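Local coordinates for protein methyltransferase (Pyrococcus horikoshii, PDB 1IXK) that probably transfers a methyl group from S-adenosyl-L-methionine to carbon 5 of cytidine in RNA, most likely tRNA, at residues A[23-28]-A[279-283]; A[62-68]-A[89-94]; A[110-116]-A[189-193]; A[137-143]-A[167-171]. One frame throughout, in Å; residues are numbered along the deposited sequence.

Contact 1: residues A[23-28]-A[279-283]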
# COMPACT_ATOMS: atom_id res chain seq x y z
N ARG A 23 24.06 2.20 3.36
CA ARG A 23 22.85 2.87 3.81
C ARG A 23 22.00 1.93 4.67
O ARG A 23 21.58 2.29 5.77
CB ARG A 23 22.04 3.36 2.61
CG ARG A 23 22.49 4.71 2.06
CD ARG A 23 21.89 5.00 0.68
NE ARG A 23 20.42 5.00 0.65
CZ ARG A 23 19.65 6.04 0.96
NH1 ARG A 23 20.20 7.19 1.33
NH2 ARG A 23 18.33 5.93 0.89
N TYR A 24 21.74 0.72 4.18
CA TYR A 24 20.92 -0.22 4.93
C TYR A 24 21.55 -0.59 6.27
O TYR A 24 20.84 -0.74 7.25
CB TYR A 24 20.63 -1.47 4.10
CG TYR A 24 19.77 -1.17 2.88
CD1 TYR A 24 18.90 -0.09 2.87
CD2 TYR A 24 19.84 -1.97 1.74
CE1 TYR A 24 18.12 0.21 1.76
CE2 TYR A 24 19.06 -1.69 0.62
CZ TYR A 24 18.20 -0.60 0.63
OH TYR A 24 17.43 -0.31 -0.47
N PHE A 25 22.87 -0.73 6.31
CA PHE A 25 23.53 -1.06 7.57
C PHE A 25 23.43 0.12 8.55
O PHE A 25 23.30 -0.08 9.75
CB PHE A 25 24.99 -1.44 7.34
CG PHE A 25 25.73 -1.80 8.59
CD1 PHE A 25 26.42 -0.83 9.32
CD2 PHE A 25 25.71 -3.10 9.08
CE1 PHE A 25 27.08 -1.15 10.51
CE2 PHE A 25 26.37 -3.44 10.27
CZ PHE A 25 27.05 -2.46 10.99
N GLN A 26 23.47 1.34 8.03
CA GLN A 26 23.36 2.52 8.88
C GLN A 26 21.95 2.66 9.44
O GLN A 26 21.75 3.23 10.52
CB GLN A 26 23.71 3.78 8.09
CG GLN A 26 25.12 3.79 7.55
CD GLN A 26 25.45 5.07 6.82
OE1 GLN A 26 24.70 5.50 5.94
NE2 GLN A 26 26.57 5.69 7.18
N LEU A 27 20.97 2.15 8.71
CA LEU A 27 19.58 2.24 9.14
C LEU A 27 19.16 1.11 10.07
O LEU A 27 18.43 1.34 11.04
CB LEU A 27 18.66 2.26 7.91
CG LEU A 27 18.74 3.53 7.06
CD1 LEU A 27 17.98 3.33 5.75
CD2 LEU A 27 18.16 4.70 7.85
N TRP A 28 19.63 -0.11 9.79
CA TRP A 28 19.22 -1.26 10.59
C TRP A 28 20.35 -2.11 11.19
O TRP A 28 20.07 -3.11 11.84
CB TRP A 28 18.30 -2.15 9.75
CG TRP A 28 17.07 -1.42 9.27
CD1 TRP A 28 16.01 -1.00 10.02
CD2 TRP A 28 16.81 -0.97 7.93
NE1 TRP A 28 15.11 -0.32 9.24
CE2 TRP A 28 15.57 -0.29 7.95
CE3 TRP A 28 17.50 -1.08 6.71
CZ2 TRP A 28 15.02 0.29 6.80
CZ3 TRP A 28 16.95 -0.51 5.57
CH2 TRP A 28 15.72 0.17 5.62
N LEU A 279 10.86 5.28 11.14
CA LEU A 279 12.16 5.75 11.62
C LEU A 279 12.16 7.24 11.95
O LEU A 279 11.75 8.06 11.14
CB LEU A 279 13.22 5.46 10.55
CG LEU A 279 13.34 4.00 10.10
CD1 LEU A 279 14.24 3.91 8.87
CD2 LEU A 279 13.88 3.15 11.23
N THR A 280 12.63 7.59 13.15
CA THR A 280 12.68 9.01 13.54
C THR A 280 14.10 9.56 13.61
O THR A 280 14.29 10.74 13.93
CB THR A 280 12.00 9.26 14.91
OG1 THR A 280 12.67 8.51 15.93
CG2 THR A 280 10.54 8.86 14.86
N ASN A 281 15.09 8.72 13.34
CA ASN A 281 16.48 9.16 13.33
C ASN A 281 17.24 8.47 12.20
O ASN A 281 18.34 7.97 12.40
CB ASN A 281 17.16 8.84 14.67
CG ASN A 281 18.47 9.61 14.85
OD1 ASN A 281 19.40 9.13 15.49
ND2 ASN A 281 18.52 10.82 14.30
N PRO A 282 16.66 8.44 10.99
CA PRO A 282 17.35 7.79 9.87
C PRO A 282 18.64 8.52 9.50
O PRO A 282 18.62 9.72 9.24
CB PRO A 282 16.32 7.84 8.75
CG PRO A 282 15.61 9.14 9.03
CD PRO A 282 15.42 9.09 10.53
N PHE A 283 19.75 7.80 9.48
CA PHE A 283 21.05 8.37 9.15
C PHE A 283 21.47 9.44 10.15
O PHE A 283 22.31 10.30 9.85
CB PHE A 283 21.03 8.98 7.74
CG PHE A 283 20.58 8.03 6.66
CD1 PHE A 283 21.22 6.80 6.47
CD2 PHE A 283 19.54 8.38 5.81
CE1 PHE A 283 20.83 5.95 5.44
CE2 PHE A 283 19.15 7.53 4.77
CZ PHE A 283 19.79 6.31 4.59
O HOH W 1 20.17 5.35 11.02
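R23 opens the contact about a turn and a half before the end of helix 18-28. Its CB points sideways, but the long side chain swings round so that NH1 lies 3.4 Å from CZ of F283, with CZ over one face of the guanidinium. The charge itself is spent elsewhere, in salt bridges to E250 and E252. Q26, three residues on, sits on the exposed border: its OE1 is 3.8 Å from CD1 of F283, and its carbonyl O accepts a 2.7 Å hydrogen bond from water 1, which in turn accepts one of 2.9 Å from N of F283. No direct hydrogen bond joins the two segments. In this way a helix of the N-terminal region is held against the loop between strands 276-277 and 295-297 of the Rossmann-like methyltransferase domain. L27 is the main apolar contact on the helix side. Its CD2 stands over the F283 ring in a CH-pi contact, 3.9 Å from the centroid, and also meets CB of P282 at 3.7 Å and CD1 of L279 at 4.1 Å. W28 ends the helix, its CZ2 lying 4.2 Å from CD1 of L279 while NE1 hydrogen-bonds to the hydroxyl of Y298.

Contact 2: residues A[62-68]-A[89-94]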
# COMPACT_ATOMS: atom_id res chain seq x y z
N ARG A 62 -16.71 -22.09 2.67
CA ARG A 62 -16.71 -22.63 1.32
C ARG A 62 -15.33 -23.07 0.85
O ARG A 62 -15.17 -24.15 0.27
CB ARG A 62 -17.27 -21.61 0.33
CG ARG A 62 -18.77 -21.39 0.45
CD ARG A 62 -19.27 -20.36 -0.57
NE ARG A 62 -18.84 -20.66 -1.93
CZ ARG A 62 -19.38 -20.13 -3.02
NH1 ARG A 62 -20.39 -19.28 -2.91
NH2 ARG A 62 -18.92 -20.45 -4.22
N LEU A 63 -14.32 -22.24 1.10
CA LEU A 63 -12.95 -22.56 0.69
C LEU A 63 -12.36 -23.70 1.51
O LEU A 63 -11.69 -24.58 0.97
CB LEU A 63 -12.05 -21.32 0.79
CG LEU A 63 -12.25 -20.28 -0.31
CD1 LEU A 63 -11.17 -19.20 -0.23
CD2 LEU A 63 -12.18 -20.97 -1.67
N ASN A 64 -12.60 -23.68 2.82
CA ASN A 64 -12.09 -24.73 3.70
C ASN A 64 -12.64 -26.07 3.25
O ASN A 64 -11.93 -27.08 3.24
CB ASN A 64 -12.51 -24.46 5.15
CG ASN A 64 -11.59 -23.47 5.86
OD1 ASN A 64 -11.92 -23.00 6.95
ND2 ASN A 64 -10.44 -23.17 5.27
N LYS A 65 -13.92 -26.08 2.88
CA LYS A 65 -14.57 -27.31 2.43
C LYS A 65 -13.89 -27.90 1.19
O LYS A 65 -13.90 -29.11 0.99
CB LYS A 65 -16.04 -27.03 2.10
CG LYS A 65 -16.86 -28.28 1.84
CD LYS A 65 -17.81 -28.09 0.67
CE LYS A 65 -17.05 -27.93 -0.64
NZ LYS A 65 -17.96 -27.78 -1.81
N LYS A 66 -13.28 -27.03 0.38
CA LYS A 66 -12.60 -27.48 -0.83
C LYS A 66 -11.15 -27.89 -0.62
O LYS A 66 -10.48 -28.32 -1.56
CB LYS A 66 -12.68 -26.39 -1.90
CG LYS A 66 -14.10 -26.02 -2.29
CD LYS A 66 -14.11 -25.10 -3.50
CE LYS A 66 -15.54 -24.77 -3.91
NZ LYS A 66 -15.58 -24.12 -5.24
N GLY A 67 -10.66 -27.75 0.61
CA GLY A 67 -9.29 -28.14 0.88
C GLY A 67 -8.30 -27.01 1.12
O GLY A 67 -7.15 -27.25 1.47
N PHE A 68 -8.74 -25.77 0.93
CA PHE A 68 -7.85 -24.64 1.15
C PHE A 68 -7.74 -24.30 2.63
O PHE A 68 -8.70 -24.44 3.38
CB PHE A 68 -8.35 -23.40 0.40
CG PHE A 68 -8.37 -23.55 -1.09
CD1 PHE A 68 -9.44 -24.17 -1.73
CD2 PHE A 68 -7.31 -23.09 -1.86
CE1 PHE A 68 -9.45 -24.32 -3.12
CE2 PHE A 68 -7.31 -23.23 -3.25
CZ PHE A 68 -8.38 -23.85 -3.87
N ILE A 89 -6.02 -21.32 -6.58
CA ILE A 89 -7.12 -20.58 -6.00
C ILE A 89 -7.85 -19.77 -7.07
O ILE A 89 -9.04 -19.47 -6.93
CB ILE A 89 -6.63 -19.62 -4.88
CG1 ILE A 89 -7.82 -18.92 -4.22
CG2 ILE A 89 -5.67 -18.59 -5.45
CD1 ILE A 89 -8.75 -19.86 -3.49
N THR A 90 -7.15 -19.43 -8.14
CA THR A 90 -7.75 -18.66 -9.23
C THR A 90 -8.59 -19.54 -10.16
O THR A 90 -9.21 -19.05 -11.10
CB THR A 90 -6.67 -17.91 -10.05
OG1 THR A 90 -5.62 -18.81 -10.40
CG2 THR A 90 -6.10 -16.75 -9.24
N SER A 91 -8.62 -20.85 -9.89
CA SER A 91 -9.41 -21.76 -10.72
C SER A 91 -10.73 -22.08 -10.02
O SER A 91 -11.55 -22.82 -10.55
CB SER A 91 -8.63 -23.06 -10.98
OG SER A 91 -7.49 -22.82 -11.78
N THR A 92 -10.91 -21.53 -8.83
CA THR A 92 -12.13 -21.76 -8.05
C THR A 92 -13.28 -20.87 -8.51
O THR A 92 -13.06 -19.79 -9.05
CB THR A 92 -11.91 -21.45 -6.56
OG1 THR A 92 -11.59 -20.06 -6.41
CG2 THR A 92 -10.77 -22.30 -6.00
N PRO A 93 -14.53 -21.33 -8.30
CA PRO A 93 -15.70 -20.56 -8.70
C PRO A 93 -15.73 -19.27 -7.88
O PRO A 93 -16.20 -18.23 -8.35
CB PRO A 93 -16.86 -21.48 -8.34
CG PRO A 93 -16.27 -22.85 -8.48
CD PRO A 93 -14.92 -22.67 -7.83
N GLU A 94 -15.22 -19.35 -6.65
CA GLU A 94 -15.16 -18.21 -5.75
C GLU A 94 -14.42 -17.05 -6.43
O GLU A 94 -14.90 -15.91 -6.43
CB GLU A 94 -14.41 -18.57 -4.46
CG GLU A 94 -15.17 -19.45 -3.47
CD GLU A 94 -15.46 -20.85 -3.99
OE1 GLU A 94 -14.69 -21.34 -4.84
OE2 GLU A 94 -16.45 -21.46 -3.53
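The last turn of helix 56-65 faces a short 3-10 turn, 89-91, and the first residues of helix 93-96; the backbones stay well apart, with CA atoms 8.1 Å from each other at L63 and E94 and 8.3 Å at F68 and I89. A Schellman motif closes the first helix: G67 has positive phi, F68 N bonds back to L63 O at 3.2 Å, and the F68 CB points toward the other segment. Across the gap T92 is the N-cap of helix 93-96, its OG1 bonded to N of F95 and, at 2.7 Å, to O of I89. E94 reaches back to two bases one helical turn apart: its OE2 takes R62 NH2 at 2.8 Å and R62 NE at 3.0 Å, its OE1 takes K66 NZ at 2.9 Å, and K66 NZ also makes a weak 3.3 Å bond to OE2. Beside this salt-bridge network L63 CD2 packs on E94 CG (3.8 Å) and I89 CD1 (4.0 Å). I89 CD1 also sits over the face of the F68 ring, 4.0 Å from its centroid. L63 and I89 both touch strands of the antiparallel sheet as well, consistent with the ferredoxin-like N-terminal domain of the RsmF family.

Contact 3: residues A[110-116]-A[189-193]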
# COMPACT_ATOMS: atom_id res chain seq x y z
N PRO A 110 -3.43 -0.12 3.27
CA PRO A 110 -3.87 1.25 2.94
C PRO A 110 -5.38 1.50 2.91
O PRO A 110 -5.86 2.42 3.57
CB PRO A 110 -3.20 1.50 1.59
CG PRO A 110 -1.92 0.74 1.72
CD PRO A 110 -2.40 -0.57 2.33
N PRO A 111 -6.14 0.70 2.15
CA PRO A 111 -7.59 0.93 2.12
C PRO A 111 -8.24 0.82 3.49
O PRO A 111 -9.09 1.63 3.86
CB PRO A 111 -8.10 -0.15 1.17
CG PRO A 111 -6.92 -0.53 0.36
CD PRO A 111 -5.77 -0.45 1.31
N VAL A 112 -7.84 -0.20 4.24
CA VAL A 112 -8.41 -0.43 5.57
C VAL A 112 -8.04 0.73 6.51
O VAL A 112 -8.88 1.22 7.26
CB VAL A 112 -7.91 -1.77 6.16
CG1 VAL A 112 -8.45 -1.95 7.57
CG2 VAL A 112 -8.36 -2.92 5.27
N ALA A 113 -6.79 1.17 6.45
CA ALA A 113 -6.35 2.28 7.29
C ALA A 113 -7.13 3.56 6.95
O ALA A 113 -7.49 4.33 7.84
CB ALA A 113 -4.84 2.53 7.10
N LEU A 114 -7.39 3.79 5.66
CA LEU A 114 -8.13 4.98 5.24
C LEU A 114 -9.55 4.93 5.80
O LEU A 114 -10.16 5.96 6.09
CB LEU A 114 -8.16 5.10 3.72
CG LEU A 114 -8.75 6.41 3.18
CD1 LEU A 114 -7.99 7.60 3.76
CD2 LEU A 114 -8.67 6.43 1.66
N ASP A 115 -10.08 3.71 5.91
CA ASP A 115 -11.40 3.48 6.48
C ASP A 115 -12.51 4.34 5.86
O ASP A 115 -13.21 5.05 6.58
CB ASP A 115 -11.34 3.73 7.99
CG ASP A 115 -12.52 3.14 8.74
OD1 ASP A 115 -12.79 3.63 9.86
OD2 ASP A 115 -13.16 2.19 8.24
N PRO A 116 -12.68 4.28 4.53
CA PRO A 116 -13.72 5.06 3.85
C PRO A 116 -15.10 4.61 4.36
O PRO A 116 -15.30 3.43 4.60
CB PRO A 116 -13.54 4.68 2.38
CG PRO A 116 -12.15 4.16 2.29
CD PRO A 116 -11.96 3.43 3.58
N ASP A 189 -13.38 13.68 1.02
CA ASP A 189 -13.43 13.30 2.43
C ASP A 189 -12.20 12.45 2.74
O ASP A 189 -11.61 12.57 3.81
CB ASP A 189 -14.67 12.42 2.73
CG ASP A 189 -15.97 13.18 2.61
OD1 ASP A 189 -16.11 14.24 3.26
OD2 ASP A 189 -16.87 12.71 1.88
N LYS A 190 -11.84 11.58 1.79
CA LYS A 190 -10.72 10.66 1.97
C LYS A 190 -9.89 10.53 0.69
O LYS A 190 -10.44 10.54 -0.42
CB LYS A 190 -11.23 9.26 2.33
CG LYS A 190 -12.08 9.16 3.58
CD LYS A 190 -11.26 9.30 4.83
CE LYS A 190 -11.87 8.51 5.97
NZ LYS A 190 -13.29 8.85 6.22
N ILE A 191 -8.58 10.38 0.85
CA ILE A 191 -7.68 10.21 -0.29
C ILE A 191 -6.69 9.08 -0.04
O ILE A 191 -6.07 9.01 1.02
CB ILE A 191 -6.90 11.50 -0.59
CG1 ILE A 191 -7.87 12.60 -1.01
CG2 ILE A 191 -5.85 11.24 -1.68
CD1 ILE A 191 -7.22 13.89 -1.39
N LEU A 192 -6.56 8.19 -1.01
CA LEU A 192 -5.61 7.09 -0.91
C LEU A 192 -4.46 7.40 -1.86
O LEU A 192 -4.66 7.49 -3.07
CB LEU A 192 -6.27 5.76 -1.32
CG LEU A 192 -5.42 4.51 -1.05
CD1 LEU A 192 -5.29 4.31 0.46
CD2 LEU A 192 -6.09 3.28 -1.68
N LEU A 193 -3.27 7.60 -1.31
CA LEU A 193 -2.08 7.88 -2.11
C LEU A 193 -1.15 6.70 -1.94
O LEU A 193 -0.24 6.72 -1.09
CB LEU A 193 -1.40 9.17 -1.66
CG LEU A 193 -0.08 9.54 -2.34
CD1 LEU A 193 -0.20 9.42 -3.87
CD2 LEU A 193 0.29 10.96 -1.95
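L114 is the main bump here. From the last turn of helix 105-114 its CB points toward the strand, and its two methyls press against the backbone: CD1 comes to 3.6 Å from O of I191, and CD2 to 3.8 Å from N of L192. The hollow that takes it is bounded by the side chains of K190 and L192, which alternate with the outward-turned I191; L114 CD1 meets K190 CD at 3.8 Å, and L114 CD2 meets L192 CB at 3.9 Å. L192 in turn fits CD1 against CB of P110 (3.7 Å), one turn back along the helix. At the other end K190 folds its aliphatic chain under the helix terminus, so that CE lies 3.1 Å from O of L114, before NZ leaves to form a salt bridge with E120. The short axes run nearly antiparallel, at 158° and 9.1 Å apart. P111 and L192 adjoin K132 and D194, both predicted to bind S-adenosyl-L-methionine. Strand 188-194 lies between parallel strands 121-124 and 240-246 in the Rossmann-like sheet; helix 105-114 packs on this face, touching V243 and helix 131-139, whereas I191 and L193 turn to helix 215-235 on the other.

Contact 4: residues A[137-143]-A[167-171]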
# COMPACT_ATOMS: atom_id res chain seq x y z
N ALA A 137 -14.16 0.33 -2.34
CA ALA A 137 -15.55 0.17 -2.72
C ALA A 137 -16.35 -0.73 -1.78
O ALA A 137 -17.48 -0.39 -1.41
CB ALA A 137 -15.66 -0.36 -4.15
N GLN A 138 -15.79 -1.87 -1.39
CA GLN A 138 -16.54 -2.76 -0.50
C GLN A 138 -16.62 -2.19 0.91
O GLN A 138 -17.60 -2.38 1.62
CB GLN A 138 -15.97 -4.19 -0.52
CG GLN A 138 -14.59 -4.39 0.09
CD GLN A 138 -14.12 -5.84 -0.04
OE1 GLN A 138 -13.83 -6.31 -1.15
NE2 GLN A 138 -14.05 -6.54 1.08
N LEU A 139 -15.59 -1.45 1.32
CA LEU A 139 -15.59 -0.85 2.64
C LEU A 139 -16.67 0.24 2.68
O LEU A 139 -17.26 0.51 3.73
CB LEU A 139 -14.21 -0.25 2.96
CG LEU A 139 -13.10 -1.27 3.24
CD1 LEU A 139 -11.74 -0.58 3.25
CD2 LEU A 139 -13.35 -1.95 4.58
N MSE A 140 -16.94 0.84 1.52
CA MSE A 140 -17.96 1.88 1.40
C MSE A 140 -19.33 1.26 1.10
O MSE A 140 -20.32 1.98 0.96
CB MSE A 140 -17.56 2.87 0.30
CG MSE A 140 -16.25 3.62 0.58
SE MSE A 140 -15.52 4.50 -0.85
CE MSE A 140 -16.57 5.88 -0.94
N ARG A 141 -19.37 -0.06 0.99
CA ARG A 141 -20.60 -0.78 0.70
C ARG A 141 -21.35 -0.24 -0.51
O ARG A 141 -22.58 -0.06 -0.49
CB ARG A 141 -21.50 -0.77 1.94
CG ARG A 141 -20.81 -1.39 3.15
CD ARG A 141 -21.69 -1.39 4.38
NE ARG A 141 -20.99 -2.01 5.51
CZ ARG A 141 -21.54 -2.24 6.70
NH1 ARG A 141 -22.81 -1.91 6.92
NH2 ARG A 141 -20.84 -2.81 7.66
N ASN A 142 -20.61 0.01 -1.58
CA ASN A 142 -21.16 0.52 -2.83
C ASN A 142 -21.96 1.81 -2.70
O ASN A 142 -22.88 2.07 -3.49
CB ASN A 142 -22.02 -0.54 -3.52
CG ASN A 142 -21.25 -1.29 -4.61
OD1 ASN A 142 -20.33 -0.75 -5.21
ND2 ASN A 142 -21.65 -2.52 -4.87
N ASP A 143 -21.62 2.62 -1.71
CA ASP A 143 -22.28 3.90 -1.50
C ASP A 143 -21.15 4.91 -1.57
O ASP A 143 -19.99 4.53 -1.49
CB ASP A 143 -22.97 3.95 -0.14
CG ASP A 143 -23.72 5.25 0.09
OD1 ASP A 143 -24.03 5.94 -0.91
OD2 ASP A 143 -24.02 5.58 1.26
N GLY A 167 -18.73 -6.62 -8.79
CA GLY A 167 -19.99 -5.98 -8.45
C GLY A 167 -19.83 -4.59 -7.87
O GLY A 167 -20.69 -4.12 -7.12
N VAL A 168 -18.73 -3.93 -8.21
CA VAL A 168 -18.45 -2.58 -7.72
C VAL A 168 -19.23 -1.57 -8.56
O VAL A 168 -19.09 -1.53 -9.79
CB VAL A 168 -16.95 -2.28 -7.80
CG1 VAL A 168 -16.68 -0.82 -7.41
CG2 VAL A 168 -16.20 -3.23 -6.87
N LEU A 169 -20.03 -0.73 -7.90
CA LEU A 169 -20.86 0.24 -8.61
C LEU A 169 -20.57 1.71 -8.35
O LEU A 169 -21.17 2.58 -8.99
CB LEU A 169 -22.33 -0.02 -8.25
CG LEU A 169 -22.87 -1.44 -8.44
CD1 LEU A 169 -24.25 -1.57 -7.82
CD2 LEU A 169 -22.90 -1.76 -9.92
N ASN A 170 -19.66 2.00 -7.42
CA ASN A 170 -19.39 3.39 -7.07
C ASN A 170 -18.05 3.99 -7.49
O ASN A 170 -17.64 5.02 -6.94
CB ASN A 170 -19.55 3.54 -5.55
CG ASN A 170 -18.52 2.74 -4.79
OD1 ASN A 170 -17.83 1.90 -5.36
ND2 ASN A 170 -18.42 2.98 -3.48
N VAL A 171 -17.38 3.39 -8.46
CA VAL A 171 -16.09 3.90 -8.92
C VAL A 171 -16.22 4.62 -10.25
O VAL A 171 -16.97 4.18 -11.13
CB VAL A 171 -15.04 2.77 -9.07
CG1 VAL A 171 -13.71 3.35 -9.57
CG2 VAL A 171 -14.84 2.06 -7.74
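N142 makes the tightest link, using both ends of its amide: OD1 accepts from N of L169 at 2.7 Å and ND2 donates to O of G167 at 2.9 Å, both nearly straight. One side chain thus reads the backbone on either side of V168. A third bond runs the other way, from ND2 of N170 to O of D143, 3.0 Å long. Helix 131-139 ends in a Schellman motif at R141, and R141 and N142 are also the central residues of a type I' turn from M140 to D143. G167 closes helix 153-166 with a Schellman motif too. Below the amides, CB of A137 packs on CG1 of V168 at 3.4 Å and, more loosely, on CG2 of V171 at 4.4 Å, while CB of M140, a selenomethionine, lies 3.9 Å from ND2 of N170. Two helix C-termini, leading into the neighbouring parallel strands 145-149 and 171-174, are tied together here, an arrangement belonging to the beta-alpha-beta crossovers of the Rossmann-like, class I methyltransferase fold.

In the fold
Contact 3 lies nearest the middle of the chain, its centre about 10 Å from the chain's centre, and relies on apolar fit without a hydrogen bond across. Contact 4 sits farther out in the same sheet-and-helix fold and depends on side-chain amides. The two touch where the segments just beyond helices 105-114 and 131-139 meet, P116 CB lying 3.4 Å from M140 CG. Contact 2 belongs to the N-terminal domain alone and pairs a buried apolar layer with an ionic network. Contact 1, on the opposite side of the chain's centre from contacts 2 and 4, joins the N-terminal region to the methyltransferase domain through a partly buried, water-bridged interface; its loop along the chain encloses the other three.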